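Local coordinates for protein lectin (Pleurotus ostreatus, PDB 6T0Q) that binds calcium and, as a lectin of the oyster mushroom, probably recognises galactose-type sugars through calcium-supported sites in its carbohydrate-binding modules, at residues 46-52 against 117-123; 75-80 against 92-96. One frame throughout, in Å; residues are numbered along the deposited sequence.

Contact 1: 46-52 against 117-123; sequences GSNIIST and QNLVANS. With CA (calcium ion), chain F.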
ATOM      1  N   GLY A  46       5.223 -48.422  20.633  1.00 19.28           N
ATOM      2  CA  GLY A  46       5.168 -49.773  20.121  1.00 20.31           C
ATOM      3  C   GLY A  46       4.835 -49.830  18.642  1.00 21.88           C
ATOM      4  O   GLY A  46       4.710 -48.819  17.951  1.00 20.02           O
ATOM      5  N   SER A  47       4.702 -51.067  18.161  1.00 18.31           N
ATOM      6  CA  SER A  47       4.359 -51.352  16.772  1.00 22.19           C
ATOM      7  C   SER A  47       2.970 -50.823  16.413  1.00 25.38           C
ATOM      8  O   SER A  47       1.985 -51.124  17.096  1.00 24.54           O
ATOM      9  CB  SER A  47       4.416 -52.874  16.570  1.00 27.23           C
ATOM     10  OG  SER A  47       3.801 -53.263  15.366  1.00 35.76           O
ATOM     11  N   ASN A  48       2.885 -50.052  15.326  1.00 18.93           N
ATOM     12  CA  ASN A  48       1.613 -49.525  14.846  1.00 22.35           C
ATOM     13  C   ASN A  48       1.404 -49.860  13.375  1.00 26.11           C
ATOM     14  O   ASN A  48       2.355 -50.043  12.612  1.00 21.35           O
ATOM     15  CB  ASN A  48       1.520 -48.005  15.045  1.00 21.97           C
ATOM     16  CG  ASN A  48       1.172 -47.640  16.473  1.00 27.05           C
ATOM     17  OD1 ASN A  48       0.001 -47.519  16.818  1.00 21.15           O
ATOM     18  ND2 ASN A  48       2.184 -47.510  17.317  1.00 20.58           N
ATOM     19  N   ILE A  49       0.134 -49.895  12.974  1.00 23.60           N
ATOM     20  CA  ILE A  49      -0.212 -50.215  11.592  1.00 28.36           C
ATOM     21  C   ILE A  49      -0.039 -48.984  10.709  1.00 29.14           C
ATOM     22  O   ILE A  49      -0.077 -47.839  11.165  1.00 24.23           O
ATOM     23  CB  ILE A  49      -1.649 -50.758  11.490  1.00 28.55           C
ATOM     24  CG1 ILE A  49      -2.646 -49.676  11.934  1.00 27.12           C
ATOM     25  CG2 ILE A  49      -1.800 -52.055  12.297  1.00 29.76           C
ATOM     26  CD1 ILE A  49      -4.111 -49.990  11.601  1.00 34.52           C
ATOM     27  N   ILE A  50       0.135 -49.234   9.408  1.00 23.82           N
ATOM     28  CA  ILE A  50       0.092 -48.153   8.430  1.00 24.37           C
ATOM     29  C   ILE A  50      -1.276 -47.500   8.491  1.00 27.37           C
ATOM     30  O   ILE A  50      -2.307 -48.177   8.401  1.00 26.09           O
ATOM     31  CB  ILE A  50       0.410 -48.691   7.026  1.00 27.92           C
ATOM     32  CG1 ILE A  50       1.869 -49.162   6.957  1.00 23.32           C
ATOM     33  CG2 ILE A  50       0.140 -47.630   5.972  1.00 29.79           C
ATOM     34  CD1 ILE A  50       2.227 -49.881   5.634  1.00 32.47           C
ATOM     35  N   SER A  51      -1.298 -46.180   8.658  1.00 24.17           N
ATOM     36  CA  SER A  51      -2.549 -45.491   8.946  1.00 25.45           C
ATOM     37  C   SER A  51      -2.311 -43.989   8.972  1.00 26.44           C
ATOM     38  O   SER A  51      -1.188 -43.521   9.181  1.00 25.29           O
ATOM     39  CB  SER A  51      -3.139 -45.949  10.284  1.00 25.40           C
ATOM     40  OG  SER A  51      -2.167 -45.859  11.314  1.00 25.95           O
ATOM     41  N   THR A  52      -3.398 -43.247   8.771  1.00 27.55           N
ATOM     42  CA  THR A  52      -3.447 -41.803   8.952  1.00 25.65           C
ATOM     43  C   THR A  52      -4.458 -41.502  10.052  1.00 24.82           C
ATOM     44  O   THR A  52      -5.534 -42.107  10.096  1.00 23.97           O
ATOM     45  CB  THR A  52      -3.835 -41.103   7.641  1.00 32.41           C
ATOM     46  OG1 THR A  52      -2.900 -41.475   6.619  1.00 28.28           O
ATOM     47  CG2 THR A  52      -3.829 -39.584   7.805  1.00 29.68           C
ATOM     48  N   GLN A 117       0.685 -39.406   9.994  1.00 20.06           N
ATOM     49  CA  GLN A 117       0.683 -40.548   9.089  1.00 22.53           C
ATOM     50  C   GLN A 117       1.815 -41.496   9.450  1.00 21.39           C
ATOM     51  O   GLN A 117       2.984 -41.095   9.490  1.00 23.34           O
ATOM     52  CB  GLN A 117       0.807 -40.092   7.631  1.00 24.40           C
ATOM     53  CG  GLN A 117       0.637 -41.219   6.639  1.00 32.85           C
ATOM     54  CD  GLN A 117       0.610 -40.745   5.186  1.00 38.39           C
ATOM     55  OE1 GLN A 117       1.092 -39.655   4.854  1.00 31.25           O
ATOM     56  NE2 GLN A 117       0.040 -41.573   4.313  1.00 34.97           N
ATOM     57  N   ASN A 118       1.461 -42.752   9.713  1.00 20.98           N
ATOM     58  CA  ASN A 118       2.442 -43.820   9.863  1.00 23.52           C
ATOM     59  C   ASN A 118       2.573 -44.531   8.524  1.00 26.96           C
ATOM     60  O   ASN A 118       1.589 -45.079   8.013  1.00 22.93           O
ATOM     61  CB  ASN A 118       2.021 -44.813  10.945  1.00 19.65           C
ATOM     62  CG  ASN A 118       3.076 -45.891  11.181  1.00 27.29           C
ATOM     63  OD1 ASN A 118       4.252 -45.693  10.877  1.00 27.01           O
ATOM     64  ND2 ASN A 118       2.656 -47.039  11.705  1.00 24.57           N
ATOM     65  N   LEU A 119       3.781 -44.522   7.961  1.00 23.83           N
ATOM     66  CA  LEU A 119       4.012 -45.069   6.633  1.00 25.75           C
ATOM     67  C   LEU A 119       4.569 -46.485   6.646  1.00 25.61           C
ATOM     68  O   LEU A 119       4.559 -47.143   5.602  1.00 24.54           O
ATOM     69  CB  LEU A 119       4.986 -44.169   5.850  1.00 24.13           C
ATOM     70  CG  LEU A 119       4.442 -42.774   5.545  1.00 26.84           C
ATOM     71  CD1 LEU A 119       5.524 -41.893   4.921  1.00 35.07           C
ATOM     72  CD2 LEU A 119       3.244 -42.898   4.617  1.00 31.81           C
ATOM     73  N   VAL A 120       5.054 -46.969   7.784  1.00 24.57           N
ATOM     74  CA  VAL A 120       5.828 -48.201   7.836  1.00 24.33           C
ATOM     75  C   VAL A 120       5.134 -49.158   8.791  1.00 25.38           C
ATOM     76  O   VAL A 120       4.895 -48.812   9.956  1.00 23.90           O
ATOM     77  CB  VAL A 120       7.277 -47.933   8.268  1.00 21.73           C
ATOM     78  CG1 VAL A 120       8.041 -49.241   8.411  1.00 23.95           C
ATOM     79  CG2 VAL A 120       7.970 -47.003   7.246  1.00 25.92           C
ATOM     80  N   ALA A 121       4.811 -50.356   8.302  1.00 24.33           N
ATOM     81  CA  ALA A 121       4.107 -51.332   9.128  1.00 26.11           C
ATOM     82  C   ALA A 121       4.982 -51.772  10.296  1.00 24.22           C
ATOM     83  O   ALA A 121       6.209 -51.818  10.199  1.00 23.87           O
ATOM     84  CB  ALA A 121       3.696 -52.548   8.290  1.00 31.48           C
ATOM     85  N   ASN A 122       4.332 -52.082  11.419  1.00 23.32           N
ATOM     86  CA  ASN A 122       4.984 -52.582  12.626  1.00 23.34           C
ATOM     87  C   ASN A 122       5.975 -51.587  13.215  1.00 16.33           C
ATOM     88  O   ASN A 122       6.893 -51.991  13.928  1.00 19.55           O
ATOM     89  CB  ASN A 122       5.706 -53.919  12.382  1.00 22.56           C
ATOM     90  CG  ASN A 122       4.800 -54.972  11.772  1.00 30.69           C
ATOM     91  OD1 ASN A 122       3.674 -55.169  12.223  1.00 28.25           O
ATOM     92  ND2 ASN A 122       5.287 -55.644  10.733  1.00 29.14           N
ATOM     93  N   SER A 123       5.811 -50.293  12.954  1.00 20.47           N
ATOM     94  CA  SER A 123       6.767 -49.291  13.402  1.00 22.38           C
ATOM     95  C   SER A 123       6.080 -48.314  14.350  1.00 20.17           C
ATOM     96  O   SER A 123       4.847 -48.235  14.382  1.00 19.93           O
ATOM     97  CB  SER A 123       7.368 -48.530  12.206  1.00 19.39           C
ATOM     98  OG  SER A 123       6.450 -47.578  11.688  1.00 21.66           O
TER
HETATM   99 CA    CA F 403       6.513 -45.037  11.665  1.00 28.90          CA
HETATM  100  O   HOH W   1       8.757 -45.412  10.158  1.00 28.47           O

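Contact 2: 75-80 against 92-96; sequences ASDDAH and GAGFR. With CA (calcium ion), chain F.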
ATOM      1  N   ALA A  75       7.208 -32.201  14.691  1.00 18.52           N
ATOM      2  CA  ALA A  75       7.955 -33.371  14.253  1.00 18.74           C
ATOM      3  C   ALA A  75       7.000 -34.551  14.187  1.00 22.59           C
ATOM      4  O   ALA A  75       5.968 -34.570  14.863  1.00 19.85           O
ATOM      5  CB  ALA A  75       9.117 -33.689  15.201  1.00 15.80           C
ATOM      6  N   SER A  76       7.362 -35.560  13.395  1.00 18.27           N
ATOM      7  CA  SER A  76       6.422 -36.654  13.193  1.00 18.16           C
ATOM      8  C   SER A  76       7.151 -37.931  12.829  1.00 22.83           C
ATOM      9  O   SER A  76       8.202 -37.908  12.193  1.00 19.08           O
ATOM     10  CB  SER A  76       5.406 -36.327  12.085  1.00 20.12           C
ATOM     11  OG  SER A  76       6.074 -36.009  10.862  1.00 20.38           O
ATOM     12  N   ASP A  77       6.537 -39.048  13.181  1.00 20.34           N
ATOM     13  CA  ASP A  77       6.926 -40.349  12.658  1.00 20.59           C
ATOM     14  C   ASP A  77       5.644 -40.975  12.134  1.00 21.88           C
ATOM     15  O   ASP A  77       4.812 -41.408  12.931  1.00 22.17           O
ATOM     16  CB  ASP A  77       7.571 -41.197  13.759  1.00 21.31           C
ATOM     17  CG  ASP A  77       8.065 -42.550  13.262  1.00 26.74           C
ATOM     18  OD1 ASP A  77       7.834 -42.887  12.077  1.00 26.52           O
ATOM     19  OD2 ASP A  77       8.698 -43.270  14.068  1.00 22.88           O
ATOM     20  N   ASP A  78       5.453 -41.013  10.806  1.00 20.48           N
ATOM     21  CA  ASP A  78       6.423 -40.640   9.770  1.00 21.12           C
ATOM     22  C   ASP A  78       6.228 -39.245   9.179  1.00 21.96           C
ATOM     23  O   ASP A  78       7.190 -38.608   8.781  1.00 22.30           O
ATOM     24  CB  ASP A  78       6.351 -41.635   8.605  1.00 24.52           C
ATOM     25  CG  ASP A  78       6.847 -43.007   8.976  1.00 28.59           C
ATOM     26  OD1 ASP A  78       8.075 -43.209   8.911  1.00 27.23           O
ATOM     27  OD2 ASP A  78       6.016 -43.873   9.341  1.00 28.03           O
ATOM     28  N   ALA A  79       4.982 -38.783   9.077  1.00 19.28           N
ATOM     29  CA  ALA A  79       4.712 -37.558   8.332  1.00 20.33           C
ATOM     30  C   ALA A  79       3.518 -36.843   8.951  1.00 22.47           C
ATOM     31  O   ALA A  79       2.764 -37.426   9.735  1.00 18.99           O
ATOM     32  CB  ALA A  79       4.454 -37.862   6.845  1.00 22.55           C
ATOM     33  N   HIS A  80       3.336 -35.571   8.574  1.00 21.21           N
ATOM     34  CA  HIS A  80       2.261 -34.766   9.144  1.00 19.99           C
ATOM     35  C   HIS A  80       1.798 -33.694   8.164  1.00 22.22           C
ATOM     36  O   HIS A  80       2.548 -33.247   7.289  1.00 20.26           O
ATOM     37  CB  HIS A  80       2.702 -34.075  10.439  1.00 19.67           C
ATOM     38  CG  HIS A  80       3.848 -33.127  10.240  1.00 22.37           C
ATOM     39  ND1 HIS A  80       5.160 -33.491  10.455  1.00 21.34           N
ATOM     40  CD2 HIS A  80       3.880 -31.839   9.820  1.00 22.86           C
ATOM     41  CE1 HIS A  80       5.949 -32.464  10.189  1.00 22.02           C
ATOM     42  NE2 HIS A  80       5.197 -31.450   9.798  1.00 23.30           N
ATOM     43  N   GLY A  92       5.107 -31.939   6.406  1.00 23.90           N
ATOM     44  CA  GLY A  92       6.478 -32.298   6.700  1.00 22.02           C
ATOM     45  C   GLY A  92       6.570 -33.752   7.110  1.00 22.64           C
ATOM     46  O   GLY A  92       5.600 -34.506   7.026  1.00 20.58           O
ATOM     47  N   ALA A  93       7.754 -34.139   7.567  1.00 22.04           N
ATOM     48  CA  ALA A  93       7.988 -35.541   7.888  1.00 24.16           C
ATOM     49  C   ALA A  93       9.272 -35.640   8.686  1.00 26.84           C
ATOM     50  O   ALA A  93      10.227 -34.913   8.404  1.00 20.56           O
ATOM     51  CB  ALA A  93       8.100 -36.388   6.610  1.00 25.48           C
ATOM     52  N   GLY A  94       9.291 -36.528   9.665  1.00 22.83           N
ATOM     53  CA  GLY A  94      10.565 -36.884  10.259  1.00 22.42           C
ATOM     54  C   GLY A  94      10.670 -36.418  11.701  1.00 22.93           C
ATOM     55  O   GLY A  94      10.120 -35.378  12.096  1.00 19.93           O
ATOM     56  N   PHE A  95      11.411 -37.187  12.496  1.00 22.61           N
ATOM     57  CA  PHE A  95      11.532 -36.932  13.922  1.00 20.65           C
ATOM     58  C   PHE A  95      12.936 -36.558  14.358  1.00 25.27           C
ATOM     59  O   PHE A  95      13.120 -36.206  15.527  1.00 26.39           O
ATOM     60  CB  PHE A  95      11.060 -38.152  14.732  1.00 20.78           C
ATOM     61  CG  PHE A  95      11.814 -39.426  14.436  1.00 22.99           C
ATOM     62  CD1 PHE A  95      12.981 -39.738  15.125  1.00 19.40           C
ATOM     63  CD2 PHE A  95      11.340 -40.323  13.481  1.00 23.91           C
ATOM     64  CE1 PHE A  95      13.674 -40.925  14.860  1.00 23.79           C
ATOM     65  CE2 PHE A  95      12.030 -41.503  13.198  1.00 25.59           C
ATOM     66  CZ  PHE A  95      13.197 -41.806  13.896  1.00 27.39           C
ATOM     67  N   ARG A  96      13.926 -36.625  13.465  1.00 19.66           N
ATOM     68  CA  ARG A  96      15.273 -36.229  13.846  1.00 27.08           C
ATOM     69  C   ARG A  96      15.394 -34.714  13.958  1.00 23.43           C
ATOM     70  O   ARG A  96      16.158 -34.216  14.791  1.00 21.80           O
ATOM     71  CB  ARG A  96      16.295 -36.777  12.841  1.00 33.01           C
ATOM     72  CG  ARG A  96      16.308 -38.322  12.701  1.00 43.52           C
ATOM     73  CD  ARG A  96      16.750 -39.067  13.975  1.00 50.13           C
ATOM     74  NE  ARG A  96      16.858 -40.515  13.750  1.00 53.56           N
ATOM     75  CZ  ARG A  96      17.110 -41.425  14.694  1.00 54.56           C
ATOM     76  NH1 ARG A  96      17.285 -41.058  15.962  1.00 51.97           N
ATOM     77  NH2 ARG A  96      17.179 -42.713  14.368  1.00 50.46           N
TER
HETATM   78 CA    CA F 403       6.513 -45.037  11.665  1.00 28.90          CA
HETATM   79  O   HOH W   1       8.757 -45.412  10.158  1.00 28.47           O

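Contact 1: 46-52 against 117-123
Backbone hydrogen bonds pair the two segments in two separate antiparallel patches. At the strand end, S51 N donates to N118 O (3.2 Å, 161°) and N118 N to S51 O (2.8 Å, 154°), a hydrogen-bonded pair followed by the non-hydrogen-bonded pair T52–Q117, whose CA atoms lie 4.3 Å apart. In the loops, N48 N donates to S123 O (2.8 Å), while the return bond from S123 N to N48 O is weak at 3.5 Å. The register slips by two residues between these patches. N122 and S123 together face N48, a G1 beta bulge, and N122 (phi/psi 62/25) sits in the type II turn V120–S123.

The side-chain amide of N118 spans the gap between the patches. N118 ND2 donates to I49 O (2.9 Å), and S51 OG bonds the same I49 O at 2.9 Å from its own segment. The other end of the N118 amide serves the metal: N118 OD1 and S123 OG both bind calcium at 2.5 Å, with S123 OG also donating to V120 O (2.6 Å), while D77, D78 and P124 complete the protein's share of the calcium site. One asparagine thus ties the metal site to the opposing loop.

Apolar packing is modest and lies at the surface. I50 lays its side chain along the 119–121 backbone, with I50 CG1 3.4 Å from A121 N and I50 CD1 4.0 Å from A121 CB.

The contact closes the ends of adjacent strands 51-60 and 109-118. N48 and S51 pack on W37 of strand 34-37, and Q117 pairs onward with D78 and A79 where strand 79-84 begins.

Contact 2: 75-80 against 92-96
Calcium ties down the corner of segment 75-80: D77 OD1 and D78 OD2 each bind it at 2.6 Å, and a water that also binds the ion donates to D78 OD1 (2.6 Å). A cis peptide joins the two aspartates, resembling the Asp-cis-Asp motif of calcium-dependent PA14-type lectins. D77 OD2 is held by W184, and D78 OD2 also accepts from L119 N.

Across the segments, H80 N to G92 O (2.9 Å, 160°) and G92 N to H80 O (3.0 Å, 165°) make a regular antiparallel pair. Beyond the corner, S76 N donates to G94 O (3.1 Å, 174°), whereas G94 N makes weak bonds to S76 O and D78 O, each 3.1 Å. Within 75-80 itself, S76 OG and H80 ND1 are hydrogen-bonded at 2.7 Å, linking residues before and after the corner.

Packing follows from this pairing. G92 CA lies over the H80 ring, 3.8 Å from its centroid, where a CB would clash with H80 NE2. The methyls A79 CB and A93 CB meet at 3.9 Å, and A75 CB reaches F95 CA at 4.2 Å.

The chain bends from strand 67-76 into hairpin 79-84/87-94; W35 of strand 34-37 packs on A75 and F95, and W184 meets F95 edge-to-face.

Contact 2 is nested along the chain inside the loop that contact 1 closes, in the order 46-52, 75-80, 92-96, 117-123, and their centres lie 12 Å apart. They meet in one antiparallel sheet, where strands 109-118 and 79-84 are neighbours: Q117 O is 2.8 Å from D78 N, and L119 N is 2.7 Å from D78 OD2, both probable hydrogen bonds. Each contact contributes two protein ligands to the same calcium ion, and one coordinating water belongs to both. P124 supplies the remaining protein ligand. The ion therefore binds together loops distant in sequence, consistent with a calcium-dependent sugar-binding site at this end of the module.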